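Local coordinates for putative GntR-family transcriptional regulator (Bordetella bronchiseptica RB50, PDB 3CNV), which probably regulates transcription as a GntR-family regulator, this UTRA domain presumably binding a small effector molecule, at residues C[132-137]-C[143-148]; C[39-42]-C[46-49]. All blocks are in the same frame, centred on the assembly; numbering follows the deposited sequence.

Contact 1: C[132-137]-C[143-148]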
loop_
_atom_site.group_PDB
_atom_site.type_symbol
_atom_site.label_atom_id
_atom_site.label_comp_id
_atom_site.label_asym_id
_atom_site.label_seq_id
_atom_site.Cartn_x
_atom_site.Cartn_y
_atom_site.Cartn_z
ATOM N N ASP C 132 -7.636 14.299 1.917
ATOM C CA ASP C 132 -7.093 15.168 0.880
ATOM C C ASP C 132 -6.157 14.380 -0.059
ATOM O O ASP C 132 -5.124 13.888 0.368
ATOM C CB ASP C 132 -6.316 16.343 1.535
ATOM C CG ASP C 132 -7.245 17.379 2.181
ATOM O OD1 ASP C 132 -8.279 17.731 1.568
ATOM O OD2 ASP C 132 -6.979 17.810 3.333
ATOM N N ARG C 133 -6.512 14.296 -1.331
ATOM C CA ARG C 133 -5.816 13.437 -2.313
ATOM C C ARG C 133 -5.218 14.254 -3.466
ATOM O O ARG C 133 -5.852 15.178 -4.000
ATOM C CB ARG C 133 -6.833 12.447 -2.883
ATOM C CG ARG C 133 -6.245 11.415 -3.842
ATOM C CD ARG C 133 -7.253 10.532 -4.494
ATOM N NE ARG C 133 -8.049 9.837 -3.500
ATOM C CZ ARG C 133 -9.291 9.399 -3.607
ATOM N NH1 ARG C 133 -9.987 9.573 -4.691
ATOM N NH2 ARG C 133 -9.825 8.781 -2.574
ATOM N N ILE C 134 -4.015 13.908 -3.855
ATOM C CA ILE C 134 -3.525 14.261 -5.176
ATOM C C ILE C 134 -3.271 12.986 -5.944
ATOM O O ILE C 134 -2.594 12.130 -5.447
ATOM C CB ILE C 134 -2.226 15.099 -5.091
ATOM C CG1 ILE C 134 -2.388 16.276 -4.127
ATOM C CG2 ILE C 134 -1.767 15.504 -6.489
ATOM C CD1 ILE C 134 -0.982 16.998 -3.759
ATOM N N SER C 135 -3.816 12.894 -7.161
ATOM C CA SER C 135 -3.714 11.708 -8.011
ATOM C C SER C 135 -2.811 12.012 -9.168
ATOM O O SER C 135 -2.785 13.128 -9.741
ATOM C CB SER C 135 -5.086 11.297 -8.601
ATOM O OG SER C 135 -5.955 11.155 -7.563
ATOM N N TYR C 136 -2.051 10.995 -9.515
ATOM C CA TYR C 136 -0.989 11.105 -10.505
ATOM C C TYR C 136 -1.193 10.137 -11.666
ATOM O O TYR C 136 -1.668 9.028 -11.508
ATOM C CB TYR C 136 0.411 10.862 -9.857
ATOM C CG TYR C 136 0.793 11.862 -8.794
ATOM C CD1 TYR C 136 1.575 12.941 -9.100
ATOM C CD2 TYR C 136 0.343 11.738 -7.486
ATOM C CE1 TYR C 136 1.881 13.901 -8.139
ATOM C CE2 TYR C 136 0.677 12.684 -6.506
ATOM C CZ TYR C 136 1.399 13.771 -6.859
ATOM O OH TYR C 136 1.734 14.763 -5.950
ATOM N N THR C 137 -0.850 10.601 -12.846
ATOM C CA THR C 137 -0.751 9.745 -13.994
ATOM C C THR C 137 0.722 9.376 -14.103
ATOM O O THR C 137 1.577 9.826 -13.320
ATOM C CB THR C 137 -1.260 10.423 -15.330
ATOM O OG1 THR C 137 -0.437 11.559 -15.700
ATOM C CG2 THR C 137 -2.663 10.922 -15.193
HETATM N N MSE C 143 -2.729 15.192 -11.804
HETATM C CA MSE C 143 -3.887 15.457 -12.659
HETATM C C MSE C 143 -5.215 15.718 -11.941
HETATM O O MSE C 143 -6.236 16.069 -12.568
HETATM C CB MSE C 143 -4.146 14.251 -13.611
HETATM C CG MSE C 143 -3.209 14.079 -14.754
HETATM SE SE MSE C 143 -2.809 15.672 -15.844
HETATM C CE MSE C 143 -4.579 15.989 -16.511
ATOM N N GLU C 144 -5.222 15.502 -10.656
ATOM C CA GLU C 144 -6.405 15.734 -9.825
ATOM C C GLU C 144 -6.040 15.987 -8.410
ATOM O O GLU C 144 -5.152 15.316 -7.837
ATOM C CB GLU C 144 -7.354 14.511 -9.798
ATOM C CG GLU C 144 -8.649 14.763 -9.024
ATOM C CD GLU C 144 -9.361 13.480 -8.574
ATOM O OE1 GLU C 144 -8.648 12.542 -8.106
ATOM O OE2 GLU C 144 -10.620 13.447 -8.696
ATOM N N VAL C 145 -6.784 16.948 -7.868
ATOM C CA VAL C 145 -6.852 17.234 -6.452
ATOM C C VAL C 145 -8.244 16.956 -6.003
ATOM O O VAL C 145 -9.197 17.426 -6.589
ATOM C CB VAL C 145 -6.489 18.692 -6.070
ATOM C CG1 VAL C 145 -6.728 18.934 -4.517
ATOM C CG2 VAL C 145 -5.024 19.024 -6.401
ATOM N N ARG C 146 -8.380 16.127 -4.991
ATOM C CA ARG C 146 -9.710 15.863 -4.462
ATOM C C ARG C 146 -9.685 15.914 -2.929
ATOM O O ARG C 146 -8.808 15.293 -2.293
ATOM C CB ARG C 146 -10.188 14.462 -4.956
ATOM C CG ARG C 146 -11.594 14.077 -4.494
ATOM C CD ARG C 146 -12.043 12.678 -4.956
ATOM N NE ARG C 146 -12.011 12.491 -6.400
ATOM C CZ ARG C 146 -12.562 11.491 -7.068
ATOM N NH1 ARG C 146 -13.120 10.467 -6.421
ATOM N NH2 ARG C 146 -12.477 11.480 -8.398
ATOM N N ARG C 147 -10.619 16.689 -2.347
ATOM C CA ARG C 147 -10.864 16.693 -0.967
ATOM C C ARG C 147 -12.211 16.088 -0.652
ATOM O O ARG C 147 -13.278 16.573 -1.094
ATOM C CB ARG C 147 -10.854 18.077 -0.370
ATOM C CG ARG C 147 -11.205 17.961 1.126
ATOM C CD ARG C 147 -11.323 19.321 1.838
ATOM N NE ARG C 147 -11.755 20.395 0.947
ATOM C CZ ARG C 147 -13.027 20.717 0.670
ATOM N NH1 ARG C 147 -14.035 20.036 1.182
ATOM N NH2 ARG C 147 -13.276 21.742 -0.144
ATOM N N GLY C 148 -12.138 14.984 0.093
ATOM C CA GLY C 148 -13.309 14.280 0.476
ATOM C C GLY C 148 -13.627 14.471 1.956
ATOM O O GLY C 148 -12.762 14.521 2.815
#

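Contact 2: C[39-42]-C[46-49]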
loop_
_atom_site.group_PDB
_atom_site.type_symbol
_atom_site.label_atom_id
_atom_site.label_comp_id
_atom_site.label_asym_id
_atom_site.label_seq_id
_atom_site.Cartn_x
_atom_site.Cartn_y
_atom_site.Cartn_z
ATOM N N LEU C 39 -1.043 20.803 -8.513
ATOM C CA LEU C 39 -1.249 20.367 -9.922
ATOM C C LEU C 39 -0.094 20.796 -10.822
ATOM O O LEU C 39 -0.035 20.465 -12.008
ATOM C CB LEU C 39 -2.627 20.854 -10.433
ATOM C CG LEU C 39 -3.894 20.158 -9.899
ATOM C CD1 LEU C 39 -5.297 20.820 -10.382
ATOM C CD2 LEU C 39 -3.903 18.614 -10.166
ATOM N N GLU C 40 0.885 21.427 -10.204
ATOM C CA GLU C 40 2.075 21.928 -10.897
ATOM C C GLU C 40 1.663 22.785 -12.083
ATOM O O GLU C 40 2.143 22.625 -13.201
ATOM C CB GLU C 40 3.015 20.773 -11.295
ATOM C CG GLU C 40 3.560 20.038 -10.026
ATOM C CD GLU C 40 4.241 18.702 -10.296
ATOM O OE1 GLU C 40 4.695 18.470 -11.431
ATOM O OE2 GLU C 40 4.298 17.863 -9.364
ATOM N N LEU C 41 0.716 23.690 -11.834
ATOM C CA LEU C 41 0.273 24.656 -12.844
ATOM C C LEU C 41 0.966 26.017 -12.696
ATOM O O LEU C 41 1.473 26.362 -11.643
ATOM C CB LEU C 41 -1.223 24.877 -12.786
ATOM C CG LEU C 41 -2.090 23.611 -12.673
ATOM C CD1 LEU C 41 -3.583 23.971 -12.649
ATOM C CD2 LEU C 41 -1.781 22.777 -13.816
ATOM N N ARG C 42 0.924 26.784 -13.782
ATOM C CA ARG C 42 1.327 28.181 -13.755
ATOM C C ARG C 42 0.275 28.929 -13.012
ATOM O O ARG C 42 -0.854 28.591 -13.048
ATOM C CB ARG C 42 1.492 28.811 -15.165
ATOM C CG ARG C 42 2.467 28.071 -16.074
ATOM C CD ARG C 42 2.459 28.588 -17.536
ATOM N NE ARG C 42 2.347 27.458 -18.468
ATOM C CZ ARG C 42 1.178 26.925 -18.853
ATOM N NH1 ARG C 42 0.056 27.467 -18.453
ATOM N NH2 ARG C 42 1.125 25.892 -19.684
ATOM N N THR C 46 -6.489 28.035 -15.307
ATOM C CA THR C 46 -7.864 27.617 -15.104
ATOM C C THR C 46 -7.931 26.134 -14.767
ATOM O O THR C 46 -7.204 25.327 -15.324
ATOM C CB THR C 46 -8.720 27.970 -16.364
ATOM O OG1 THR C 46 -8.803 29.425 -16.476
ATOM C CG2 THR C 46 -10.046 27.358 -16.295
ATOM N N VAL C 47 -8.801 25.838 -13.803
ATOM C CA VAL C 47 -9.150 24.487 -13.369
ATOM C C VAL C 47 -10.672 24.283 -13.434
ATOM O O VAL C 47 -11.448 25.182 -13.286
ATOM C CB VAL C 47 -8.622 24.108 -11.936
ATOM C CG1 VAL C 47 -7.020 24.072 -11.924
ATOM C CG2 VAL C 47 -9.183 25.043 -10.886
ATOM N N VAL C 48 -11.059 23.070 -13.738
ATOM C CA VAL C 48 -12.457 22.676 -13.595
ATOM C C VAL C 48 -12.602 22.184 -12.175
ATOM O O VAL C 48 -11.752 21.423 -11.659
ATOM C CB VAL C 48 -12.823 21.503 -14.502
ATOM C CG1 VAL C 48 -14.371 21.106 -14.312
ATOM C CG2 VAL C 48 -12.500 21.829 -15.907
ATOM N N THR C 49 -13.667 22.620 -11.538
ATOM C CA THR C 49 -13.987 22.086 -10.248
ATOM C C THR C 49 -15.375 21.491 -10.215
ATOM O O THR C 49 -16.333 22.020 -10.755
ATOM C CB THR C 49 -13.800 23.154 -9.108
ATOM O OG1 THR C 49 -13.691 22.474 -7.831
ATOM C CG2 THR C 49 -14.978 24.188 -9.115
#

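Contact 1: C[132-137]-C[143-148]
Ser135 and Glu144 form a hydrogen-bonded pair in the antiparallel hairpin of strands 127-137 and 141-150. Ser135 N donates to Glu144 O at 2.8 Å. Ser135 O accepts from Met143 N at 2.9 Å, so two residues of one strand face a single one of the other. This is a classic beta bulge. Further along, Arg133 and Arg146 exchange two backbone bonds.

The side chain of Glu144 can be followed outward. Its CB lies 4.1 Å from Ser135 CB. CG is anti to the backbone N (chi1 -176°), and the extended chain carries OE1 to Ser135 OG. OE1 accepts from Ser135 OG at 3.1 Å, nearly head-on to its C-O bond, and is also hydrogen-bonded to Tyr89 OH of helix 88-96. OE2 turns to Arg146, which holds it side-on: NE at 2.8 Å and NH2 at 2.7 Å both reach this one oxygen. NH2 meets the syn lone pair of OE2, while NE comes from above the carboxylate plane.

Arg133 NH1 lies over one face of the Arg146 guanidinium, 3.7 Å from Arg146 NH1, with the two planes 46° apart. Arg133 NE is salt-bridged to Glu105, and Arg146 NH1 binds a citrate, probably from the crystallisation liquor. On the other face of the sheet, Asp132 pairs with Arg108 and Arg147 with Asp65.

Glu144 probably offsets part of the positive charge of Arg146 and the neighbouring Arg133. Its bonds help fix the Arg146 guanidinium beside the citrate, consistent with an anion-binding effector pocket on this face.

Contact 2: C[39-42]-C[46-49]
Leu39, Leu41 and Val47 meet without any flat group between them. No ring, carboxylate or guanidinium takes part in the contact, so no face or edge is used; methyl groups do the touching. The setting is a Schellman motif followed by a loop that leads from helix 33-38 into strand 46-56. Glu40 closes the helix with a positive phi of 52°, and two bonds run back into the last turn. Its own side chain is exposed, while the leucines before and after it both direct their CB toward the strand.

Val47 is the common partner. Its CG1 is anti to the carbonyl carbon (chi1 -65°), and this places the methyl where both leucines can reach it. Each leucine crosses the valine at a slant and uses CD1. No hydrogen bond joins 39-42 to 46-49, and the backbones stay well apart: the nearest CA atoms, those of Leu41 and Thr46, are 8.9 Å from each other.

The strand has its own backbone partners, Val47 with Leu29 and Val48 with Leu68, so it is held in the sheet by strands 20-30 and 59-69. Val47 also packs on Trp67, and Leu39 on Pro69. The contact packs the turn after helix 33-38 against the sheet through apolar side chains.

Val47 CG1 is 3.5 Å from Leu41 CD1 and 4.0 Å from Leu39 CD1, and the two leucine CD1 atoms are themselves 4.2 Å apart.

Overall arrangement
Both contacts reach the same six-stranded antiparallel sheet. Contact 1 joins two neighbouring strands, and contact 2 joins a loop after a helix to another strand. The centre of contact 1 lies about 7 Å, and that of contact 2 about 16 Å, from the centre of the chain. Contact 1 is partly buried and rich in backbone bonds and charged side chains. Contact 2 is small, buried and wholly apolar. Their centres are about 12 Å apart, and Leu39 bridges them: its CD2 lies 3.4 Å from Glu144 N, and its CG 3.8 Å from Val145 CG2. The leucine therefore packs beside the bulge, on the sheet face that carries Val145, away from the citrate-binding arginine.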